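Local coordinates for protein ferulic acid decarboxylase 1 (Candida dubliniensis, PDB 4ZAD) that catalyses the reversible, prenylated-FMN-dependent decarboxylation of aromatic unsaturated acids such as ferulic, p-coumaric and cinnamic acid to their vinyl derivatives, at residues Asn82-Ile87 / Thr330-Gly335; Thr97-Ile102 / Asp358-Tyr363. All coordinates share one frame; numbering follows the deposited sequence.

Interaction 1: residues Asn82-Ile87 / Thr330-Gly335. With 4LU (1-deoxy-5-O-phosphono-1-(3,3,4,5-tetramethyl-9,11-dioxo-2,3,8,9,10,11-hexahydro-7H-quinolino[1,8-fg]pteridin-12-ium-7-y l)-D-ribitol), chain E.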
ATOM      1  N   ASN A  82      14.411  13.615   8.389  1.00 32.08           N
ATOM      2  CA  ASN A  82      14.536  12.889   7.151  1.00 31.04           C
ATOM      3  C   ASN A  82      14.774  11.421   7.469  1.00 30.32           C
ATOM      4  O   ASN A  82      15.838  11.065   7.933  1.00 29.63           O
ATOM      5  CB  ASN A  82      15.729  13.396   6.368  1.00 30.64           C
ATOM      6  CG  ASN A  82      16.036  12.534   5.196  1.00 29.01           C
ATOM      7  OD1 ASN A  82      15.126  12.076   4.519  1.00 30.71           O
ATOM      8  ND2 ASN A  82      17.303  12.297   4.942  1.00 23.56           N
ATOM      9  N   ASP A  83      13.792  10.573   7.199  1.00 30.02           N
ATOM     10  CA  ASP A  83      13.921   9.159   7.562  1.00 29.80           C
ATOM     11  C   ASP A  83      15.081   8.457   6.840  1.00 29.37           C
ATOM     12  O   ASP A  83      15.500   7.425   7.298  1.00 29.85           O
ATOM     13  CB  ASP A  83      12.591   8.383   7.431  1.00 29.36           C
ATOM     14  CG  ASP A  83      12.021   8.349   6.028  1.00 29.53           C
ATOM     15  OD1 ASP A  83      12.547   8.929   5.068  1.00 29.45           O
ATOM     16  OD2 ASP A  83      10.987   7.691   5.883  1.00 33.51           O
ATOM     17  N   HIS A  84      15.620   9.052   5.767  1.00 28.51           N
ATOM     18  CA  HIS A  84      16.717   8.460   5.008  1.00 27.92           C
ATOM     19  C   HIS A  84      18.097   9.040   5.391  1.00 27.68           C
ATOM     20  O   HIS A  84      19.092   8.853   4.664  1.00 27.63           O
ATOM     21  CB  HIS A  84      16.446   8.605   3.505  1.00 28.08           C
ATOM     22  CG  HIS A  84      15.510   7.563   2.949  1.00 27.67           C
ATOM     23  ND1 HIS A  84      14.190   7.467   3.323  1.00 24.13           N
ATOM     24  CD2 HIS A  84      15.715   6.578   2.040  1.00 27.73           C
ATOM     25  CE1 HIS A  84      13.622   6.473   2.667  1.00 26.08           C
ATOM     26  NE2 HIS A  84      14.527   5.917   1.882  1.00 26.97           N
ATOM     27  N   ALA A  85      18.154   9.721   6.541  1.00 26.21           N
ATOM     28  CA  ALA A  85      19.403  10.222   7.098  1.00 25.08           C
ATOM     29  C   ALA A  85      20.570   9.249   6.993  1.00 24.36           C
ATOM     30  O   ALA A  85      21.688   9.653   6.640  1.00 24.93           O
ATOM     31  CB  ALA A  85      19.227  10.614   8.567  1.00 24.98           C
ATOM     32  N   ARG A  86      20.347   7.995   7.334  1.00 22.44           N
ATOM     33  CA  ARG A  86      21.464   7.115   7.421  1.00 22.51           C
ATOM     34  C   ARG A  86      21.973   6.880   6.004  1.00 22.19           C
ATOM     35  O   ARG A  86      23.166   6.746   5.766  1.00 22.20           O
ATOM     36  CB  ARG A  86      21.085   5.813   8.135  1.00 22.91           C
ATOM     37  CG  ARG A  86      20.697   6.010   9.611  1.00 23.83           C
ATOM     38  CD  ARG A  86      20.441   4.692  10.414  1.00 25.93           C
ATOM     39  NE  ARG A  86      19.530   4.979  11.510  1.00 25.50           N
ATOM     40  CZ  ARG A  86      18.713   4.120  12.105  1.00 26.71           C
ATOM     41  NH1 ARG A  86      18.675   2.826  11.784  1.00 26.01           N
ATOM     42  NH2 ARG A  86      17.905   4.583  13.057  1.00 28.39           N
ATOM     43  N   ILE A  87      21.070   6.892   5.047  1.00 22.09           N
ATOM     44  CA  ILE A  87      21.456   6.671   3.671  1.00 22.28           C
ATOM     45  C   ILE A  87      22.240   7.886   3.175  1.00 23.06           C
ATOM     46  O   ILE A  87      23.320   7.735   2.648  1.00 24.07           O
ATOM     47  CB  ILE A  87      20.242   6.337   2.803  1.00 21.31           C
ATOM     48  CG1 ILE A  87      19.433   5.222   3.454  1.00 21.05           C
ATOM     49  CG2 ILE A  87      20.695   5.872   1.460  1.00 20.46           C
ATOM     50  CD1 ILE A  87      20.237   3.919   3.669  1.00 17.42           C
ATOM     51  N   THR A 330      17.924  -4.193   2.655  1.00 25.72           N
ATOM     52  CA  THR A 330      17.601  -4.900   1.411  1.00 25.81           C
ATOM     53  C   THR A 330      16.469  -4.171   0.690  1.00 25.78           C
ATOM     54  O   THR A 330      15.996  -4.614  -0.352  1.00 25.24           O
ATOM     55  CB  THR A 330      17.225  -6.376   1.619  1.00 25.95           C
ATOM     56  OG1 THR A 330      16.100  -6.490   2.513  1.00 26.53           O
ATOM     57  CG2 THR A 330      18.391  -7.126   2.190  1.00 25.27           C
ATOM     58  N   HIS A 331      16.037  -3.041   1.247  1.00 25.30           N
ATOM     59  CA  HIS A 331      15.073  -2.189   0.568  1.00 25.09           C
ATOM     60  C   HIS A 331      15.709  -0.832   0.185  1.00 24.49           C
ATOM     61  O   HIS A 331      15.733  -0.434  -1.002  1.00 23.62           O
ATOM     62  CB  HIS A 331      13.803  -2.096   1.431  1.00 25.04           C
ATOM     63  CG  HIS A 331      13.371  -3.429   1.966  1.00 26.57           C
ATOM     64  ND1 HIS A 331      13.164  -4.519   1.144  1.00 28.90           N
ATOM     65  CD2 HIS A 331      13.189  -3.878   3.229  1.00 26.46           C
ATOM     66  CE1 HIS A 331      12.828  -5.563   1.876  1.00 28.26           C
ATOM     67  NE2 HIS A 331      12.834  -5.200   3.145  1.00 29.42           N
ATOM     68  N   THR A 332      16.254  -0.146   1.176  1.00 24.55           N
ATOM     69  CA  THR A 332      16.817   1.169   0.948  1.00 24.38           C
ATOM     70  C   THR A 332      18.041   1.067   0.043  1.00 24.73           C
ATOM     71  O   THR A 332      18.241   1.924  -0.833  1.00 24.52           O
ATOM     72  CB  THR A 332      17.266   1.809   2.216  1.00 24.40           C
ATOM     73  OG1 THR A 332      18.168   0.921   2.880  1.00 23.28           O
ATOM     74  CG2 THR A 332      16.073   2.162   3.094  1.00 24.36           C
ATOM     75  N   LEU A 333      18.851   0.036   0.240  1.00 23.89           N
ATOM     76  CA  LEU A 333      20.061  -0.072  -0.546  1.00 24.38           C
ATOM     77  C   LEU A 333      19.849  -0.957  -1.775  1.00 23.98           C
ATOM     78  O   LEU A 333      20.301  -0.612  -2.861  1.00 25.67           O
ATOM     79  CB  LEU A 333      21.264  -0.587   0.284  1.00 25.03           C
ATOM     80  CG  LEU A 333      21.889   0.312   1.355  1.00 25.58           C
ATOM     81  CD1 LEU A 333      23.109  -0.348   1.927  1.00 24.81           C
ATOM     82  CD2 LEU A 333      22.245   1.709   0.772  1.00 28.80           C
ATOM     83  N   ILE A 334      19.181  -2.091  -1.646  1.00 22.60           N
ATOM     84  CA  ILE A 334      19.067  -2.956  -2.803  1.00 21.26           C
ATOM     85  C   ILE A 334      18.113  -2.292  -3.764  1.00 21.32           C
ATOM     86  O   ILE A 334      18.429  -2.153  -4.933  1.00 21.91           O
ATOM     87  CB  ILE A 334      18.627  -4.391  -2.472  1.00 20.50           C
ATOM     88  CG1 ILE A 334      19.726  -5.124  -1.693  1.00 19.48           C
ATOM     89  CG2 ILE A 334      18.272  -5.150  -3.779  1.00 18.36           C
ATOM     90  CD1 ILE A 334      19.376  -6.565  -1.360  1.00 18.63           C
ATOM     91  N   GLY A 335      16.952  -1.884  -3.283  1.00 20.66           N
ATOM     92  CA  GLY A 335      16.025  -1.174  -4.144  1.00 21.52           C
ATOM     93  C   GLY A 335      16.427   0.255  -4.554  1.00 22.03           C
ATOM     94  O   GLY A 335      16.271   0.644  -5.726  1.00 22.47           O
TER
HETATM   95  C9  4LU E 603      22.550  -6.326  -0.778  1.00 25.48           C
HETATM   96  C8  4LU E 603      22.696  -5.809   0.516  1.00 23.73           C
HETATM   97  C7  4LU E 603      22.686  -6.659   1.632  1.00 23.50           C
HETATM   98  C10 4LU E 603      23.147  -9.523  -2.519  1.00 31.52           C
HETATM   99  C6  4LU E 603      22.433  -8.110   1.404  1.00 26.69           C
HETATM  100  N3  4LU E 603      23.641 -12.176  -2.935  1.00 35.70           N
HETATM  101  C2  4LU E 603      23.829 -11.304  -3.932  1.00 33.13           C
HETATM  102  C13 4LU E 603      23.868  -9.225   2.933  1.00 29.97           C
HETATM  103  C5  4LU E 603      22.425  -9.063   2.519  1.00 29.47           C
HETATM  104  C1  4LU E 603      21.981 -10.784   0.745  1.00 31.33           C
HETATM  105  O2  4LU E 603      24.244 -11.752  -5.009  1.00 30.21           O
HETATM  106  N1  4LU E 603      23.580  -9.987  -3.730  1.00 33.42           N
HETATM  107  C4  4LU E 603      23.196 -11.779  -1.725  1.00 34.33           C
HETATM  108  O4  4LU E 603      23.066 -12.705  -0.888  1.00 35.46           O
HETATM  109  C4A 4LU E 603      22.927 -10.452  -1.479  1.00 31.85           C
HETATM  110  N5  4LU E 603      22.079  -9.941  -0.244  1.00 30.35           N
HETATM  111  C3  4LU E 603      22.141 -10.418   2.076  1.00 31.29           C
HETATM  112  C12 4LU E 603      21.612  -8.618   3.730  1.00 25.41           C
HETATM  113  C5A 4LU E 603      22.238  -8.590   0.010  1.00 26.84           C
HETATM  114  C7M 4LU E 603      22.865  -6.153   3.039  1.00 18.57           C
HETATM  115  C8M 4LU E 603      22.916  -4.323   0.633  1.00 19.71           C
HETATM  116  C9A 4LU E 603      22.487  -7.700  -1.059  1.00 26.54           C
HETATM  117  N10 4LU E 603      22.924  -8.191  -2.339  1.00 26.88           N
HETATM  118  C1' 4LU E 603      22.603  -7.465  -3.576  1.00 25.72           C
HETATM  119  C2' 4LU E 603      23.917  -6.995  -4.200  1.00 23.97           C
HETATM  120  O2' 4LU E 603      24.720  -6.381  -3.171  1.00 25.48           O
HETATM  121  C3' 4LU E 603      23.697  -6.035  -5.376  1.00 22.32           C
HETATM  122  O3' 4LU E 603      22.997  -6.716  -6.439  1.00 19.77           O
HETATM  123  C4' 4LU E 603      25.023  -5.461  -5.921  1.00 20.41           C
HETATM  124  O4' 4LU E 603      24.789  -4.859  -7.198  1.00 16.95           O
HETATM  125  C5' 4LU E 603      26.082  -6.560  -6.119  1.00 20.03           C
HETATM  126  O5' 4LU E 603      27.293  -6.087  -6.672  1.00 15.72           O
HETATM  127  P   4LU E 603      27.709  -6.310  -8.189  1.00 19.83           P
HETATM  128  O2P 4LU E 603      29.147  -5.802  -8.094  1.00 13.58           O
HETATM  129  O3P 4LU E 603      26.696  -5.442  -8.965  1.00 16.03           O
HETATM  130  O1P 4LU E 603      27.546  -7.790  -8.464  1.00 15.88           O
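I87 reaches from the first turn of helix 85-90 to T332 and L333, and its CD1 methyl does nearly all the touching. With CG1 beside the backbone N (chi1 -50°) and a second bend at chi2, I87 CD1 lies 3.7 Å from T332 OG1 and 4.2 Å from L333 CD2. T332 holds OG1 between its own N and carbonyl carbon (chi1 54°); the hydroxyl is hydrogen-bonded to the carbonyl of G75, so its contact with the methyl is plain packing. The methyl of this threonine, T332 CG2, approaches the H84 ring obliquely, 4.2 Å from H84 NE2. No hydrogen bond crosses the contact. H84 is the N-cap residue of helix 85-90 and the third residue of the type I turn N82-A85. Its ring is held at both nitrogens, by a nearly straight bond of 2.8 Å from H84 ND1 to D83 OD1 and by a hydrogen bond between NE2 and the hydroxyl of Y363. D83 OD1 lies in the imidazole plane, whereas ND1 stands well above the carboxylate plane. Behind T332, the same segment borders the cofactor pocket of this UbiD-type enzyme: I334 packs with CG1 and CD1 against the prenylated flavin around C9, and T330 CG2 is 3.9 Å from C12, a methyl on its prenyl-derived ring.

Interaction 2: residues Thr97-Ile102 / Asp358-Tyr363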
ATOM      1  N   THR A  97      19.122  15.328   3.385  1.00 32.46           N
ATOM      2  CA  THR A  97      18.996  15.034   1.982  1.00 32.19           C
ATOM      3  C   THR A  97      17.998  13.902   1.758  1.00 32.50           C
ATOM      4  O   THR A  97      18.239  12.781   2.175  1.00 33.41           O
ATOM      5  CB  THR A  97      20.340  14.685   1.379  1.00 31.93           C
ATOM      6  OG1 THR A  97      21.249  15.745   1.676  1.00 29.60           O
ATOM      7  CG2 THR A  97      20.211  14.523  -0.124  1.00 31.62           C
ATOM      8  N   PRO A  98      16.860  14.198   1.121  1.00 32.57           N
ATOM      9  CA  PRO A  98      15.889  13.155   0.918  1.00 32.51           C
ATOM     10  C   PRO A  98      16.296  12.229  -0.207  1.00 32.50           C
ATOM     11  O   PRO A  98      17.207  12.546  -0.984  1.00 32.45           O
ATOM     12  CB  PRO A  98      14.609  13.918   0.543  1.00 33.31           C
ATOM     13  CG  PRO A  98      14.979  15.343   0.385  1.00 32.34           C
ATOM     14  CD  PRO A  98      16.442  15.469   0.511  1.00 32.38           C
ATOM     15  N   MET A  99      15.575  11.117  -0.311  1.00 31.90           N
ATOM     16  CA  MET A  99      16.027   9.988  -1.087  1.00 31.43           C
ATOM     17  C   MET A  99      16.075  10.270  -2.552  1.00 30.78           C
ATOM     18  O   MET A  99      16.981   9.799  -3.224  1.00 30.61           O
ATOM     19  CB  MET A  99      15.164   8.751  -0.816  1.00 31.82           C
ATOM     20  CG  MET A  99      15.590   7.464  -1.596  1.00 31.36           C
ATOM     21  SD  MET A  99      17.277   6.976  -1.316  1.00 31.26           S
ATOM     22  CE  MET A  99      17.208   5.199  -1.529  1.00 31.63           C
ATOM     23  N   LYS A 100      15.111  11.028  -3.049  1.00 30.65           N
ATOM     24  CA  LYS A 100      15.071  11.417  -4.468  1.00 30.73           C
ATOM     25  C   LYS A 100      16.325  12.165  -4.845  1.00 30.37           C
ATOM     26  O   LYS A 100      16.849  12.004  -5.937  1.00 30.60           O
ATOM     27  CB  LYS A 100      13.840  12.259  -4.761  1.00 31.29           C
ATOM     28  CG  LYS A 100      13.744  12.772  -6.197  1.00 34.15           C
ATOM     29  CD  LYS A 100      14.298  14.203  -6.371  1.00 37.48           C
ATOM     30  CE  LYS A 100      13.703  14.915  -7.637  1.00 39.37           C
ATOM     31  NZ  LYS A 100      14.035  14.209  -8.922  1.00 41.71           N
ATOM     32  N   GLU A 101      16.836  12.953  -3.915  1.00 30.52           N
ATOM     33  CA  GLU A 101      18.027  13.758  -4.152  1.00 30.48           C
ATOM     34  C   GLU A 101      19.289  12.922  -3.978  1.00 29.09           C
ATOM     35  O   GLU A 101      20.229  13.059  -4.779  1.00 28.91           O
ATOM     36  CB  GLU A 101      18.012  15.017  -3.262  1.00 30.71           C
ATOM     37  CG  GLU A 101      16.791  15.885  -3.599  1.00 35.92           C
ATOM     38  CD  GLU A 101      16.700  17.218  -2.849  1.00 41.83           C
ATOM     39  OE1 GLU A 101      15.853  17.346  -1.919  1.00 43.51           O
ATOM     40  OE2 GLU A 101      17.451  18.148  -3.229  1.00 46.83           O
ATOM     41  N   ILE A 102      19.297  12.045  -2.964  1.00 27.30           N
ATOM     42  CA  ILE A 102      20.380  11.058  -2.785  1.00 26.38           C
ATOM     43  C   ILE A 102      20.575  10.309  -4.098  1.00 25.03           C
ATOM     44  O   ILE A 102      21.697  10.168  -4.554  1.00 24.00           O
ATOM     45  CB  ILE A 102      20.065   9.977  -1.720  1.00 26.68           C
ATOM     46  CG1 ILE A 102      19.914  10.580  -0.309  1.00 27.42           C
ATOM     47  CG2 ILE A 102      21.142   8.914  -1.719  1.00 26.71           C
ATOM     48  CD1 ILE A 102      19.145   9.678   0.678  1.00 27.06           C
ATOM     49  N   ASP A 358      11.713  10.078 -13.147  1.00 26.63           N
ATOM     50  CA  ASP A 358      12.206   9.450 -11.915  1.00 25.03           C
ATOM     51  C   ASP A 358      11.759   8.000 -11.905  1.00 23.59           C
ATOM     52  O   ASP A 358      10.782   7.648 -12.560  1.00 23.01           O
ATOM     53  CB  ASP A 358      11.652  10.163 -10.682  1.00 25.47           C
ATOM     54  CG  ASP A 358      12.586  11.234 -10.125  1.00 28.00           C
ATOM     55  OD1 ASP A 358      13.823  11.179 -10.338  1.00 31.14           O
ATOM     56  OD2 ASP A 358      12.069  12.139  -9.445  1.00 31.83           O
ATOM     57  N   VAL A 359      12.510   7.152 -11.213  1.00 22.59           N
ATOM     58  CA  VAL A 359      12.096   5.790 -10.947  1.00 21.62           C
ATOM     59  C   VAL A 359      12.413   5.480  -9.497  1.00 22.08           C
ATOM     60  O   VAL A 359      13.374   6.007  -8.942  1.00 23.08           O
ATOM     61  CB  VAL A 359      12.777   4.746 -11.888  1.00 21.49           C
ATOM     62  CG1 VAL A 359      12.790   5.243 -13.328  1.00 19.51           C
ATOM     63  CG2 VAL A 359      14.173   4.383 -11.421  1.00 19.41           C
ATOM     64  N   PHE A 360      11.602   4.634  -8.872  1.00 21.66           N
ATOM     65  CA  PHE A 360      11.832   4.275  -7.503  1.00 21.06           C
ATOM     66  C   PHE A 360      11.168   2.981  -7.223  1.00 20.35           C
ATOM     67  O   PHE A 360      10.138   2.684  -7.821  1.00 19.73           O
ATOM     68  CB  PHE A 360      11.256   5.325  -6.584  1.00 22.30           C
ATOM     69  CG  PHE A 360      11.434   5.019  -5.134  1.00 21.43           C
ATOM     70  CD1 PHE A 360      12.690   4.903  -4.612  1.00 21.34           C
ATOM     71  CD2 PHE A 360      10.342   4.845  -4.314  1.00 21.61           C
ATOM     72  CE1 PHE A 360      12.876   4.645  -3.276  1.00 22.48           C
ATOM     73  CE2 PHE A 360      10.502   4.540  -2.998  1.00 23.64           C
ATOM     74  CZ  PHE A 360      11.787   4.440  -2.466  1.00 24.75           C
ATOM     75  N   THR A 361      11.797   2.203  -6.338  1.00 19.47           N
ATOM     76  CA  THR A 361      11.294   0.893  -5.894  1.00 18.94           C
ATOM     77  C   THR A 361      10.580   1.091  -4.576  1.00 18.54           C
ATOM     78  O   THR A 361      11.234   1.292  -3.541  1.00 18.28           O
ATOM     79  CB  THR A 361      12.410  -0.103  -5.605  1.00 18.57           C
ATOM     80  OG1 THR A 361      13.401   0.556  -4.815  1.00 18.08           O
ATOM     81  CG2 THR A 361      13.014  -0.662  -6.882  1.00 17.25           C
ATOM     82  N   PRO A 362       9.255   1.084  -4.597  1.00 17.44           N
ATOM     83  CA  PRO A 362       8.580   1.322  -3.324  1.00 17.94           C
ATOM     84  C   PRO A 362       8.941   0.216  -2.359  1.00 19.29           C
ATOM     85  O   PRO A 362       8.915  -0.962  -2.746  1.00 19.92           O
ATOM     86  CB  PRO A 362       7.104   1.274  -3.687  1.00 17.48           C
ATOM     87  CG  PRO A 362       7.050   0.497  -4.998  1.00 17.35           C
ATOM     88  CD  PRO A 362       8.332   0.820  -5.696  1.00 17.36           C
ATOM     89  N   TYR A 363       9.273   0.573  -1.129  1.00 20.38           N
ATOM     90  CA  TYR A 363       9.682  -0.428  -0.158  1.00 22.12           C
ATOM     91  C   TYR A 363       8.557  -1.393   0.226  1.00 22.78           C
ATOM     92  O   TYR A 363       8.814  -2.570   0.517  1.00 23.44           O
ATOM     93  CB  TYR A 363      10.285   0.206   1.087  1.00 22.10           C
ATOM     94  CG  TYR A 363      11.423   1.119   0.763  1.00 21.56           C
ATOM     95  CD1 TYR A 363      12.345   0.796  -0.220  1.00 21.50           C
ATOM     96  CD2 TYR A 363      11.570   2.311   1.427  1.00 22.75           C
ATOM     97  CE1 TYR A 363      13.393   1.655  -0.536  1.00 21.54           C
ATOM     98  CE2 TYR A 363      12.589   3.167   1.117  1.00 24.61           C
ATOM     99  CZ  TYR A 363      13.499   2.843   0.131  1.00 23.49           C
ATOM    100  OH  TYR A 363      14.523   3.734  -0.153  1.00 26.37           O
TER
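M99, K100 and D358 bury the most surface where the start of helix 99-108 meets the end of strand 356-360. K100 and D358 form a salt bridge, their side chains crossing at about a right angle. The lysine chain leaves with CG anti to the backbone N (chi1 177°) and bends at chi2 and chi4, which carries the ammonium round to the carboxylate. K100 NZ is 2.9 Å from D358 OD2 and uses the syn lone pair of that oxygen; a weak second bond of 3.4 Å joins K100 NZ to D358 OD1. K343 forms a salt bridge with D358 OD1, so two lysines pair with the buried carboxylate, which would probably favour its ionised form. Strand 356-360 is an outermost strand, within this chain, of the five-stranded mixed sheet in the C-terminal part, and pairs antiparallel with strand 369-374, so the helix start packs at a sheet margin. M99 runs towards F360, at the end of the strand, and Y363 just past it: M99 CG comes obliquely to the F360 ring, 4.3 Å from CE1, and M99 CE lies 3.4 Å from Y363 OH, a hydroxyl hydrogen-bonded to H84. F360 points CZ at one face of the Y363 ring, 3.5 Å above its plane and offset toward the rim.

From the N terminus, the chain passes through 82-87 and then 97-102, on the consecutive helices 85-90 and 99-108. It next runs through the large antiparallel sheet before returning at 330-335 and 358-363. Interaction 1 closes a loop of 242 intervening residues and interaction 2 one of 255; because their segments alternate, the loops cross. Both join the N-terminal family region to the C-terminal one, interaction 1 at the helices bordering the flavin and interaction 2 at the sheet margin. Their centres are about 9 Å apart, and besides the H84-Y363 hydrogen bond a probable one of 3.0 Å, G335 O with T361 OG1, connects them.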